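Local coordinates for class I phosphodiesterase PDEB1 (Leishmania major, PDB 2R8Q), which belongs to the class I phosphodiesterase family and has an all-helical catalytic domain that holds a zinc ion and a magnesium ion, at residues 208-213 with 248-253; 24-29 with 55-60; 149-154 with 277-282; 308-313 with 338-343. One frame throughout, in Å; residues are numbered along the deposited sequence.

Interaction 1 (208-213 with 248-253); sequences IDCVLA and TLIKAG
I250 carries the largest share of the contact. Its CG2 methyl reaches across to the backbone of C210 and lies 3.5 Å from C210 O. The same methyl is 4.1 Å from C210 CB, so it packs against the stem of the cysteine and not its sulfur. The I250 CG1 branch runs anti to the backbone N (chi1 -169°), which leaves CG2 to fill this place. T136 of helix 127-139 touches both C210 and I250.

The contact joins the C-terminal part of helix 197-212 to helix 239-254 inside the helical phosphodiesterase fold. The second of these helices also bears the zinc ligand D254. The nearest atom of the I250 side chain is about 7 Å from the zinc ion.

A213 points its CB toward helix 239-254, and its carbonyl does the close work. K251 CG passes 3.4 Å from A213 O. The K251 chain then bends at chi3 and chi4, and a water links its end to the same carbonyl. The water donates to A213 O at 2.9 Å and accepts from K251 NZ at 2.7 Å. K251 NZ also hydrogen-bonds H219 ND1, and the lysine makes a cation-pi contact with F317.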
loop_
_atom_site.group_PDB
_atom_site.type_symbol
_atom_site.label_atom_id
_atom_site.label_comp_id
_atom_site.label_asym_id
_atom_site.label_seq_id
_atom_site.Cartn_x
_atom_site.Cartn_y
_atom_site.Cartn_z
ATOM N N ILE A 208 0.154 13.134 4.154
ATOM C CA ILE A 208 -0.858 12.137 3.819
ATOM C C ILE A 208 -2.232 12.779 3.592
ATOM O O ILE A 208 -2.922 12.448 2.624
ATOM C CB ILE A 208 -0.924 11.056 4.926
ATOM C CG1 ILE A 208 0.362 10.225 4.874
ATOM C CG2 ILE A 208 -2.171 10.187 4.758
ATOM C CD1 ILE A 208 0.635 9.375 6.106
ATOM N N ASP A 209 -2.626 13.697 4.473
ATOM C CA ASP A 209 -3.913 14.373 4.322
ATOM C C ASP A 209 -3.977 15.091 2.981
ATOM O O ASP A 209 -4.991 15.045 2.280
ATOM C CB ASP A 209 -4.138 15.410 5.429
ATOM C CG ASP A 209 -4.442 14.782 6.776
ATOM O OD1 ASP A 209 -4.926 13.628 6.808
ATOM O OD2 ASP A 209 -4.216 15.461 7.801
ATOM N N CYS A 210 -2.885 15.762 2.632
ATOM C CA CYS A 210 -2.826 16.502 1.382
ATOM C C CYS A 210 -2.908 15.608 0.152
ATOM O O CYS A 210 -3.626 15.920 -0.794
ATOM C CB CYS A 210 -1.559 17.356 1.339
ATOM S SG CYS A 210 -1.696 18.836 2.367
ATOM N N VAL A 211 -2.180 14.497 0.161
ATOM C CA VAL A 211 -2.222 13.590 -0.980
ATOM C C VAL A 211 -3.620 12.985 -1.118
ATOM O O VAL A 211 -4.169 12.913 -2.217
ATOM C CB VAL A 211 -1.197 12.438 -0.838
ATOM C CG1 VAL A 211 -1.323 11.483 -2.019
ATOM C CG2 VAL A 211 0.212 12.996 -0.778
ATOM N N LEU A 212 -4.200 12.551 -0.005
ATOM C CA LEU A 212 -5.526 11.952 -0.073
ATOM C C LEU A 212 -6.568 12.957 -0.549
ATOM O O LEU A 212 -7.563 12.583 -1.178
ATOM C CB LEU A 212 -5.925 11.381 1.292
ATOM C CG LEU A 212 -5.053 10.226 1.805
ATOM C CD1 LEU A 212 -5.559 9.784 3.177
ATOM C CD2 LEU A 212 -5.087 9.062 0.821
ATOM N N ALA A 213 -6.334 14.231 -0.253
ATOM C CA ALA A 213 -7.260 15.287 -0.654
ATOM C C ALA A 213 -7.279 15.534 -2.162
ATOM O O ALA A 213 -8.182 16.205 -2.661
ATOM C CB ALA A 213 -6.919 16.584 0.071
ATOM N N THR A 248 -6.625 22.385 0.455
ATOM C CA THR A 248 -7.254 23.174 -0.591
ATOM C C THR A 248 -6.208 23.725 -1.556
ATOM O O THR A 248 -6.451 23.794 -2.764
ATOM C CB THR A 248 -8.078 24.318 0.016
ATOM O OG1 THR A 248 -9.022 23.770 0.939
ATOM C CG2 THR A 248 -8.833 25.069 -1.070
ATOM N N LEU A 249 -5.051 24.117 -1.027
ATOM C CA LEU A 249 -3.980 24.631 -1.874
ATOM C C LEU A 249 -3.435 23.550 -2.799
ATOM O O LEU A 249 -3.238 23.806 -3.986
ATOM C CB LEU A 249 -2.833 25.205 -1.035
ATOM C CG LEU A 249 -3.069 26.582 -0.411
ATOM C CD1 LEU A 249 -1.937 26.902 0.547
ATOM C CD2 LEU A 249 -3.168 27.641 -1.509
ATOM N N ILE A 250 -3.182 22.347 -2.283
ATOM C CA ILE A 250 -2.659 21.316 -3.171
ATOM C C ILE A 250 -3.703 20.947 -4.218
ATOM O O ILE A 250 -3.358 20.631 -5.356
ATOM C CB ILE A 250 -2.162 20.050 -2.406
ATOM C CG1 ILE A 250 -1.386 19.154 -3.382
ATOM C CG2 ILE A 250 -3.334 19.291 -1.782
ATOM C CD1 ILE A 250 -0.539 18.074 -2.722
ATOM N N LYS A 251 -4.981 21.014 -3.852
ATOM C CA LYS A 251 -6.038 20.726 -4.815
ATOM C C LYS A 251 -5.982 21.789 -5.906
ATOM O O LYS A 251 -6.081 21.482 -7.095
ATOM C CB LYS A 251 -7.415 20.753 -4.149
ATOM C CG LYS A 251 -7.832 19.437 -3.512
ATOM C CD LYS A 251 -9.266 19.497 -2.997
ATOM C CE LYS A 251 -10.257 19.858 -4.099
ATOM N NZ LYS A 251 -10.222 18.909 -5.248
ATOM N N ALA A 252 -5.806 23.041 -5.494
ATOM C CA ALA A 252 -5.731 24.155 -6.435
ATOM C C ALA A 252 -4.552 23.967 -7.384
ATOM O O ALA A 252 -4.690 24.121 -8.596
ATOM C CB ALA A 252 -5.587 25.477 -5.679
ATOM N N GLY A 253 -3.390 23.639 -6.834
ATOM C CA GLY A 253 -2.230 23.435 -7.678
ATOM C C GLY A 253 -2.454 22.293 -8.653
ATOM O O GLY A 253 -2.030 22.345 -9.804
HETATM O O HOH W 1 -10.635 16.440 -4.161
#

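Interaction 2 (24-29 with 55-60); sequences REAVMS and PMDAAA
V27 and A60 make the apolar part of the contact. V27 CG2 lies 4.0 Å from A60 CB, and the CG1 methyl lies 4.0 Å from A60 C. CG1 also rests 3.8 Å from D57 O, so this methyl touches the backbone at both D57 and A60. With CG1 anti to its backbone N (chi1 177°), V27 presents both branches to helix 55-68.

Carbon-to-oxygen packing comes next. A26 CB sits 3.6 Å from D57 OD2. V27 CG2 is 4.0 Å from the other carboxylate oxygen, D57 OD1. The D57 carboxylate therefore lies against the small side chains of A26 and V27 in turn.

The polar link is made by one water. It donates to A26 O and to D57 OD2, at 2.8 Å each, and so ties a backbone carbonyl to the carboxylate. The other oxygen, D57 OD1, forms a salt bridge with R91 NH1. That arginine would be expected to steady the carboxylate's negative charge.

The two short helical segments approach to 8.6 Å between axes and cross at -75°. Helix 21-28 lies across the start of helix 55-68. Helix 80-92 packs beside both: its L88 touches V27, and its R91 holds D57. Helix 102-118 meets helix 55-68 through Y103, which touches P55, M56 and A59.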
loop_
_atom_site.group_PDB
_atom_site.type_symbol
_atom_site.label_atom_id
_atom_site.label_comp_id
_atom_site.label_asym_id
_atom_site.label_seq_id
_atom_site.Cartn_x
_atom_site.Cartn_y
_atom_site.Cartn_z
ATOM N N ARG A 24 23.471 12.880 -9.279
ATOM C CA ARG A 24 23.355 14.184 -8.646
ATOM C C ARG A 24 24.114 15.215 -9.473
ATOM O O ARG A 24 23.643 16.334 -9.671
ATOM C CB ARG A 24 23.900 14.145 -7.209
ATOM C CG ARG A 24 23.013 13.388 -6.222
ATOM C CD ARG A 24 23.489 13.567 -4.781
ATOM N NE ARG A 24 24.747 12.867 -4.524
ATOM C CZ ARG A 24 24.831 11.594 -4.150
ATOM N NH1 ARG A 24 23.731 10.875 -3.979
ATOM N NH2 ARG A 24 26.021 11.029 -3.965
ATOM N N GLU A 25 25.287 14.824 -9.965
ATOM C CA GLU A 25 26.116 15.707 -10.776
ATOM C C GLU A 25 25.406 16.155 -12.048
ATOM O O GLU A 25 25.536 17.303 -12.467
ATOM C CB GLU A 25 27.427 15.000 -11.131
ATOM C CG GLU A 25 28.423 14.954 -9.976
ATOM C CD GLU A 25 29.445 13.840 -10.120
ATOM O OE1 GLU A 25 29.865 13.553 -11.262
ATOM O OE2 GLU A 25 29.838 13.256 -9.084
ATOM N N ALA A 26 24.649 15.246 -12.652
ATOM C CA ALA A 26 23.921 15.553 -13.879
ATOM C C ALA A 26 22.877 16.642 -13.649
ATOM O O ALA A 26 22.535 17.386 -14.566
ATOM C CB ALA A 26 23.259 14.292 -14.422
ATOM N N VAL A 27 22.364 16.736 -12.426
ATOM C CA VAL A 27 21.367 17.758 -12.117
ATOM C C VAL A 27 22.047 19.083 -11.784
ATOM O O VAL A 27 21.652 20.139 -12.280
ATOM C CB VAL A 27 20.475 17.347 -10.918
ATOM C CG1 VAL A 27 19.500 18.471 -10.584
ATOM C CG2 VAL A 27 19.714 16.067 -11.250
ATOM N N MET A 28 23.080 19.025 -10.951
ATOM C CA MET A 28 23.781 20.236 -10.550
ATOM C C MET A 28 24.560 20.907 -11.677
ATOM O O MET A 28 24.919 22.079 -11.571
ATOM C CB MET A 28 24.716 19.938 -9.373
ATOM C CG MET A 28 23.997 19.444 -8.125
ATOM S SD MET A 28 22.555 20.453 -7.680
ATOM C CE MET A 28 23.351 21.885 -6.947
ATOM N N SER A 29 24.812 20.178 -12.759
ATOM C CA SER A 29 25.550 20.740 -13.884
ATOM C C SER A 29 24.654 21.598 -14.773
ATOM O O SER A 29 25.142 22.360 -15.606
ATOM C CB SER A 29 26.186 19.628 -14.722
ATOM O OG SER A 29 25.208 18.906 -15.444
ATOM N N PRO A 55 16.118 17.195 -20.284
ATOM C CA PRO A 55 14.946 17.800 -19.645
ATOM C C PRO A 55 14.572 17.266 -18.264
ATOM O O PRO A 55 14.091 18.022 -17.422
ATOM C CB PRO A 55 13.848 17.607 -20.693
ATOM C CG PRO A 55 14.251 16.337 -21.374
ATOM C CD PRO A 55 15.746 16.507 -21.533
ATOM N N MET A 56 14.785 15.975 -18.023
ATOM C CA MET A 56 14.469 15.416 -16.710
ATOM C C MET A 56 15.441 15.954 -15.665
ATOM O O MET A 56 15.061 16.180 -14.514
ATOM C CB MET A 56 14.526 13.892 -16.742
ATOM C CG MET A 56 13.293 13.245 -17.353
ATOM S SD MET A 56 11.850 13.450 -16.274
ATOM C CE MET A 56 10.533 12.871 -17.337
ATOM N N ASP A 57 16.696 16.153 -16.060
ATOM C CA ASP A 57 17.689 16.695 -15.135
ATOM C C ASP A 57 17.383 18.171 -14.889
ATOM O O ASP A 57 17.474 18.659 -13.760
ATOM C CB ASP A 57 19.111 16.554 -15.701
ATOM C CG ASP A 57 19.610 15.122 -15.700
ATOM O OD1 ASP A 57 19.182 14.330 -14.835
ATOM O OD2 ASP A 57 20.457 14.791 -16.558
ATOM N N ALA A 58 17.013 18.886 -15.947
ATOM C CA ALA A 58 16.682 20.298 -15.818
ATOM C C ALA A 58 15.461 20.478 -14.908
ATOM O O ALA A 58 15.429 21.379 -14.078
ATOM C CB ALA A 58 16.418 20.902 -17.199
ATOM N N ALA A 59 14.461 19.618 -15.066
ATOM C CA ALA A 59 13.258 19.701 -14.239
ATOM C C ALA A 59 13.594 19.454 -12.768
ATOM O O ALA A 59 13.056 20.111 -11.880
ATOM C CB ALA A 59 12.223 18.689 -14.723
ATOM N N ALA A 60 14.477 18.496 -12.517
ATOM C CA ALA A 60 14.893 18.192 -11.152
ATOM C C ALA A 60 15.640 19.407 -10.602
ATOM O O ALA A 60 15.546 19.730 -9.416
ATOM C CB ALA A 60 15.803 16.975 -11.147
HETATM O O HOH W 2 22.443 16.613 -17.204
#

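Interaction 3 (149-154 with 277-282); sequences NSFYLK and YRQGDM
The F151 ring meets Q279 and M282 obliquely. Q279 CG is 3.7 Å from F151 CD2. M282 CB is 4.0 Å from F151 CE2, one atom further along the same side of the ring. The Q279 amide is the second flat group. Its plane stands 75° from that of the ring, and Q279 NE2 lies 3.7 Å from F151 CB.

The F151 ring is set by CG lying anti to the backbone N (chi1 -180°), which sends it out toward helix 262-285. Q279 stretches back the other way, and the two side chains run alongside in opposite senses. The amide is held at both ends: OE1 accepts from N148 N, and NE2 donates to E283 OE2. N148 OD1 in turn accepts from F151 N, so N148 connects the glutamine to the first turn of helix 149-154.

M282 runs roughly perpendicular to the phenylalanine. Its SD is 5.5 Å from the centre of the F151 ring and 45° off the ring normal. This is an oblique Met-aromatic contact. Together with Q279 it joins the short helix 149-154 to helix 262-285, the helix that also carries V272 and F276 of the 3-isobutyl-1-methylxanthine pocket.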
loop_
_atom_site.group_PDB
_atom_site.type_symbol
_atom_site.label_atom_id
_atom_site.label_comp_id
_atom_site.label_asym_id
_atom_site.label_seq_id
_atom_site.Cartn_x
_atom_site.Cartn_y
_atom_site.Cartn_z
ATOM N N ASN A 149 -8.821 6.330 -11.037
ATOM C CA ASN A 149 -9.319 5.333 -10.097
ATOM C C ASN A 149 -10.448 4.489 -10.675
ATOM O O ASN A 149 -10.530 3.292 -10.401
ATOM C CB ASN A 149 -9.788 5.989 -8.793
ATOM C CG ASN A 149 -8.639 6.511 -7.953
ATOM O OD1 ASN A 149 -7.529 5.984 -8.003
ATOM N ND2 ASN A 149 -8.907 7.538 -7.156
ATOM N N SER A 150 -11.310 5.110 -11.475
ATOM C CA SER A 150 -12.434 4.396 -12.075
ATOM C C SER A 150 -11.978 3.205 -12.910
ATOM O O SER A 150 -12.613 2.147 -12.901
ATOM C CB SER A 150 -13.255 5.347 -12.946
ATOM O OG SER A 150 -14.344 4.664 -13.545
ATOM N N PHE A 151 -10.875 3.375 -13.629
ATOM C CA PHE A 151 -10.338 2.318 -14.476
ATOM C C PHE A 151 -10.084 1.039 -13.684
ATOM O O PHE A 151 -10.453 -0.055 -14.122
ATOM C CB PHE A 151 -9.042 2.796 -15.140
ATOM C CG PHE A 151 -8.404 1.778 -16.043
ATOM C CD1 PHE A 151 -7.535 0.818 -15.531
ATOM C CD2 PHE A 151 -8.658 1.792 -17.412
ATOM C CE1 PHE A 151 -6.922 -0.112 -16.372
ATOM C CE2 PHE A 151 -8.054 0.871 -18.260
ATOM C CZ PHE A 151 -7.180 -0.087 -17.738
ATOM N N TYR A 152 -9.467 1.176 -12.514
ATOM C CA TYR A 152 -9.169 0.012 -11.691
ATOM C C TYR A 152 -10.421 -0.744 -11.271
ATOM O O TYR A 152 -10.415 -1.971 -11.173
ATOM C CB TYR A 152 -8.367 0.430 -10.458
ATOM C CG TYR A 152 -6.995 0.950 -10.807
ATOM C CD1 TYR A 152 -6.753 2.318 -10.927
ATOM C CD2 TYR A 152 -5.945 0.070 -11.057
ATOM C CE1 TYR A 152 -5.498 2.795 -11.289
ATOM C CE2 TYR A 152 -4.687 0.534 -11.421
ATOM C CZ TYR A 152 -4.469 1.897 -11.536
ATOM O OH TYR A 152 -3.225 2.355 -11.906
ATOM N N LEU A 153 -11.501 -0.009 -11.036
ATOM C CA LEU A 153 -12.754 -0.627 -10.632
ATOM C C LEU A 153 -13.462 -1.269 -11.825
ATOM O O LEU A 153 -13.920 -2.408 -11.745
ATOM C CB LEU A 153 -13.664 0.420 -9.983
ATOM C CG LEU A 153 -13.105 1.109 -8.736
ATOM C CD1 LEU A 153 -14.099 2.145 -8.235
ATOM C CD2 LEU A 153 -12.822 0.074 -7.654
ATOM N N LYS A 154 -13.534 -0.536 -12.932
ATOM C CA LYS A 154 -14.198 -1.026 -14.141
ATOM C C LYS A 154 -13.586 -2.289 -14.742
ATOM O O LYS A 154 -14.299 -3.119 -15.311
ATOM C CB LYS A 154 -14.199 0.057 -15.224
ATOM C CG LYS A 154 -14.995 1.302 -14.897
ATOM C CD LYS A 154 -14.915 2.290 -16.056
ATOM C CE LYS A 154 -15.748 3.533 -15.799
ATOM N NZ LYS A 154 -15.587 4.531 -16.895
ATOM N N TYR A 277 -7.012 9.723 -23.714
ATOM C CA TYR A 277 -7.240 8.901 -24.899
ATOM C C TYR A 277 -6.570 7.538 -24.763
ATOM O O TYR A 277 -7.103 6.527 -25.219
ATOM C CB TYR A 277 -6.717 9.602 -26.157
ATOM C CG TYR A 277 -7.580 10.740 -26.659
ATOM C CD1 TYR A 277 -7.144 11.551 -27.704
ATOM C CD2 TYR A 277 -8.832 10.998 -26.103
ATOM C CE1 TYR A 277 -7.931 12.592 -28.184
ATOM C CE2 TYR A 277 -9.629 12.039 -26.578
ATOM C CZ TYR A 277 -9.170 12.830 -27.618
ATOM O OH TYR A 277 -9.954 13.859 -28.090
ATOM N N ARG A 278 -5.400 7.501 -24.136
ATOM C CA ARG A 278 -4.720 6.225 -23.973
ATOM C C ARG A 278 -5.470 5.349 -22.979
ATOM O O ARG A 278 -5.468 4.124 -23.109
ATOM C CB ARG A 278 -3.264 6.437 -23.547
ATOM C CG ARG A 278 -2.435 7.094 -24.638
ATOM C CD ARG A 278 -0.954 7.140 -24.312
ATOM N NE ARG A 278 -0.233 7.919 -25.313
ATOM C CZ ARG A 278 1.083 8.092 -25.329
ATOM N NH1 ARG A 278 1.840 7.539 -24.392
ATOM N NH2 ARG A 278 1.640 8.825 -26.283
ATOM N N GLN A 279 -6.111 5.960 -21.984
ATOM C CA GLN A 279 -6.886 5.164 -21.036
ATOM C C GLN A 279 -8.068 4.594 -21.809
ATOM O O GLN A 279 -8.446 3.440 -21.623
ATOM C CB GLN A 279 -7.417 6.004 -19.871
ATOM C CG GLN A 279 -8.343 5.191 -18.961
ATOM C CD GLN A 279 -8.824 5.944 -17.738
ATOM O OE1 GLN A 279 -8.098 6.756 -17.168
ATOM N NE2 GLN A 279 -10.052 5.659 -17.314
ATOM N N GLY A 280 -8.651 5.424 -22.668
ATOM C CA GLY A 280 -9.780 4.987 -23.467
ATOM C C GLY A 280 -9.406 3.819 -24.359
ATOM O O GLY A 280 -10.176 2.864 -24.492
ATOM N N ASP A 281 -8.228 3.889 -24.976
ATOM C CA ASP A 281 -7.771 2.812 -25.846
ATOM C C ASP A 281 -7.646 1.521 -25.044
ATOM O O ASP A 281 -8.006 0.447 -25.524
ATOM C CB ASP A 281 -6.418 3.150 -26.482
ATOM C CG ASP A 281 -6.498 4.308 -27.459
ATOM O OD1 ASP A 281 -7.600 4.575 -27.985
ATOM O OD2 ASP A 281 -5.453 4.943 -27.713
ATOM N N MET A 282 -7.136 1.627 -23.821
ATOM C CA MET A 282 -6.984 0.451 -22.969
ATOM C C MET A 282 -8.338 -0.100 -22.547
ATOM O O MET A 282 -8.504 -1.315 -22.418
ATOM C CB MET A 282 -6.155 0.785 -21.727
ATOM C CG MET A 282 -4.679 0.986 -22.014
ATOM S SD MET A 282 -3.720 1.279 -20.518
ATOM C CE MET A 282 -3.800 3.048 -20.421
#

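Interaction 4 (308-313 with 338-343); sequences GFIDFV and SNRAKW. With IBM (3-isobutyl-1-methylxanthine), chain E.
D311 and R340 form a two-pronged salt bridge. R340 NE donates to D311 OD1 at 2.6 Å, and R340 NH2 donates to D311 OD2 at 2.9 Å. This is the side-on grip, with one nitrogen for each oxygen. Both oxygens use their syn lone pairs. Both bonds are fairly straight. The carboxylate and guanidinium planes are nearly coplanar, 19° apart, and the paired bonds fix the two groups in nearly one plane and limit their rotation.

The R340 chain leaves its helix with CG anti to the backbone N (chi1 -173°) and stays extended as far as NE, which carries the guanidinium across the gap. R340 NH1 has a weak hydrogen bond to Q344 OE1.

Beside the salt bridge is an apolar patch. I310 CD1 lies 4.0 Å from R340 CA and 4.1 Å from W343 CD1, resting against both the root of the arginine and the indole.

One residue back, F309 turns to the ligand pocket. One face of its ring lies against 3-isobutyl-1-methylxanthine, with ligand C5 over the ring centre, 3.7 Å above the plane. Q306 NE2, a turn earlier, hydrogen-bonds the ligand. The helix that carries F309 therefore also carries the residues that meet helix 330-348.

The two helical segments run roughly antiparallel, at 139°, with axes 10.5 Å apart. Helix 302-324 touches the ligand through F309 and helix 330-348 through I310 and D311. Helix 262-285 packs against helix 330-348 through F262, whose ring meets that of W343.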
loop_
_atom_site.group_PDB
_atom_site.type_symbol
_atom_site.label_atom_id
_atom_site.label_comp_id
_atom_site.label_asym_id
_atom_site.label_seq_id
_atom_site.Cartn_x
_atom_site.Cartn_y
_atom_site.Cartn_z
ATOM N N GLY A 308 -15.705 22.971 -20.716
ATOM C CA GLY A 308 -16.497 22.158 -19.810
ATOM C C GLY A 308 -15.831 22.031 -18.453
ATOM O O GLY A 308 -16.482 22.165 -17.415
ATOM N N PHE A 309 -14.525 21.784 -18.451
ATOM C CA PHE A 309 -13.787 21.641 -17.200
ATOM C C PHE A 309 -13.765 22.958 -16.423
ATOM O O PHE A 309 -13.900 22.971 -15.199
ATOM C CB PHE A 309 -12.357 21.175 -17.478
ATOM C CG PHE A 309 -11.572 20.860 -16.239
ATOM C CD1 PHE A 309 -11.988 19.850 -15.376
ATOM C CD2 PHE A 309 -10.420 21.572 -15.929
ATOM C CE1 PHE A 309 -11.264 19.553 -14.222
ATOM C CE2 PHE A 309 -9.690 21.283 -14.778
ATOM C CZ PHE A 309 -10.114 20.271 -13.923
ATOM N N ILE A 310 -13.595 24.067 -17.135
ATOM C CA ILE A 310 -13.576 25.373 -16.488
ATOM C C ILE A 310 -14.946 25.703 -15.897
ATOM O O ILE A 310 -15.065 26.037 -14.719
ATOM C CB ILE A 310 -13.186 26.487 -17.484
ATOM C CG1 ILE A 310 -11.698 26.374 -17.833
ATOM C CG2 ILE A 310 -13.499 27.857 -16.891
ATOM C CD1 ILE A 310 -11.242 27.349 -18.907
ATOM N N ASP A 311 -15.978 25.592 -16.723
ATOM C CA ASP A 311 -17.337 25.897 -16.299
ATOM C C ASP A 311 -17.873 25.118 -15.104
ATOM O O ASP A 311 -18.485 25.700 -14.209
ATOM C CB ASP A 311 -18.306 25.716 -17.473
ATOM C CG ASP A 311 -18.247 26.864 -18.458
ATOM O OD1 ASP A 311 -17.463 27.807 -18.218
ATOM O OD2 ASP A 311 -18.987 26.826 -19.467
ATOM N N PHE A 312 -17.639 23.811 -15.071
ATOM C CA PHE A 312 -18.187 23.008 -13.989
ATOM C C PHE A 312 -17.246 22.455 -12.928
ATOM O O PHE A 312 -17.695 21.785 -11.999
ATOM C CB PHE A 312 -19.018 21.872 -14.589
ATOM C CG PHE A 312 -20.081 22.352 -15.537
ATOM C CD1 PHE A 312 -19.895 22.269 -16.913
ATOM C CD2 PHE A 312 -21.248 22.934 -15.052
ATOM C CE1 PHE A 312 -20.857 22.763 -17.797
ATOM C CE2 PHE A 312 -22.216 23.432 -15.925
ATOM C CZ PHE A 312 -22.018 23.346 -17.301
ATOM N N VAL A 313 -15.954 22.733 -13.044
ATOM C CA VAL A 313 -15.015 22.238 -12.046
ATOM C C VAL A 313 -14.012 23.290 -11.589
ATOM O O VAL A 313 -14.197 23.923 -10.548
ATOM C CB VAL A 313 -14.233 21.002 -12.560
ATOM C CG1 VAL A 313 -13.288 20.497 -11.474
ATOM C CG2 VAL A 313 -15.202 19.898 -12.962
ATOM N N SER A 338 -10.033 34.723 -18.634
ATOM C CA SER A 338 -9.528 35.150 -19.933
ATOM C C SER A 338 -9.251 33.928 -20.808
ATOM O O SER A 338 -9.365 33.995 -22.031
ATOM C CB SER A 338 -8.258 36.001 -19.778
ATOM O OG SER A 338 -7.224 35.298 -19.116
ATOM N N ASN A 339 -8.890 32.809 -20.184
ATOM C CA ASN A 339 -8.637 31.594 -20.948
ATOM C C ASN A 339 -9.946 31.038 -21.502
ATOM O O ASN A 339 -9.998 30.602 -22.648
ATOM C CB ASN A 339 -7.947 30.523 -20.089
ATOM C CG ASN A 339 -6.460 30.779 -19.916
ATOM O OD1 ASN A 339 -5.854 31.520 -20.686
ATOM N ND2 ASN A 339 -5.861 30.147 -18.911
ATOM N N ARG A 340 -11.003 31.050 -20.694
ATOM C CA ARG A 340 -12.283 30.540 -21.169
ATOM C C ARG A 340 -12.717 31.348 -22.382
ATOM O O ARG A 340 -13.221 30.794 -23.358
ATOM C CB ARG A 340 -13.373 30.643 -20.097
ATOM C CG ARG A 340 -14.671 29.964 -20.537
ATOM C CD ARG A 340 -15.853 30.329 -19.663
ATOM N NE ARG A 340 -17.050 29.569 -20.027
ATOM C CZ ARG A 340 -17.682 29.659 -21.195
ATOM N NH1 ARG A 340 -17.243 30.484 -22.137
ATOM N NH2 ARG A 340 -18.761 28.921 -21.422
ATOM N N ALA A 341 -12.515 32.660 -22.310
ATOM C CA ALA A 341 -12.885 33.551 -23.404
ATOM C C ALA A 341 -12.123 33.187 -24.675
ATOM O O ALA A 341 -12.688 33.194 -25.769
ATOM C CB ALA A 341 -12.602 34.997 -23.018
ATOM N N LYS A 342 -10.841 32.870 -24.528
ATOM C CA LYS A 342 -10.022 32.506 -25.678
ATOM C C LYS A 342 -10.462 31.170 -26.273
ATOM O O LYS A 342 -10.450 30.998 -27.491
ATOM C CB LYS A 342 -8.544 32.459 -25.282
ATOM C CG LYS A 342 -7.995 33.816 -24.865
ATOM C CD LYS A 342 -6.520 33.755 -24.509
ATOM C CE LYS A 342 -5.994 35.131 -24.130
ATOM N NZ LYS A 342 -4.540 35.103 -23.813
ATOM N N TRP A 343 -10.850 30.224 -25.423
ATOM C CA TRP A 343 -11.310 28.929 -25.915
ATOM C C TRP A 343 -12.620 29.127 -26.672
ATOM O O TRP A 343 -12.854 28.499 -27.705
ATOM C CB TRP A 343 -11.543 27.950 -24.759
ATOM C CG TRP A 343 -10.289 27.402 -24.138
ATOM C CD1 TRP A 343 -9.911 27.511 -22.830
ATOM C CD2 TRP A 343 -9.268 26.628 -24.788
ATOM N NE1 TRP A 343 -8.721 26.853 -22.623
ATOM C CE2 TRP A 343 -8.304 26.303 -23.807
ATOM C CE3 TRP A 343 -9.076 26.179 -26.103
ATOM C CZ2 TRP A 343 -7.161 25.545 -24.098
ATOM C CZ3 TRP A 343 -7.940 25.424 -26.393
ATOM C CH2 TRP A 343 -6.997 25.117 -25.390
HETATM N N9 IBM E . -9.926 16.594 -15.822
HETATM C C8 IBM E . -10.781 16.702 -16.891
HETATM N N7 IBM E . -10.402 17.581 -17.784
HETATM C C5 IBM E . -9.216 18.084 -17.269
HETATM C C4 IBM E . -8.910 17.490 -16.065
HETATM N N3 IBM E . -7.837 17.729 -15.280
HETATM C C2 IBM E . -6.979 18.676 -15.762
HETATM N N1 IBM E . -7.209 19.332 -16.977
HETATM C C6 IBM E . -8.321 19.038 -17.727
HETATM O O6 IBM E . -8.522 19.607 -18.789
HETATM O O2 IBM E . -5.979 18.961 -15.112
HETATM C C10 IBM E . -6.264 20.334 -17.448
HETATM C C11 IBM E . -7.613 17.028 -14.027
HETATM C C12 IBM E . -7.365 15.544 -14.316
HETATM C C13 IBM E . -5.881 15.272 -14.519
HETATM C C14 IBM E . -7.929 14.675 -13.201
#

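Overall arrangement
All four contacts join helix to helix in one all-helical chain. Interaction 2 comes first in the chain and is complete before the others open. Interaction 1 is nested inside the long loop closed by interaction 3, and interaction 4 follows both. Interaction 1 lies nearest the middle, its centre about 8 Å from that of the chain. The others lie about 20 Å out. None touches another: centres are about 22 to 35 Å apart, with interactions 2 and 4 the most distant. Helices 239-254, 262-285 and 302-324 follow one another and serve interactions 1, 3 and 4. These helices also supply zinc-site and ligand-pocket residues, so the three contacts involve helices that also line the metal and ligand sites.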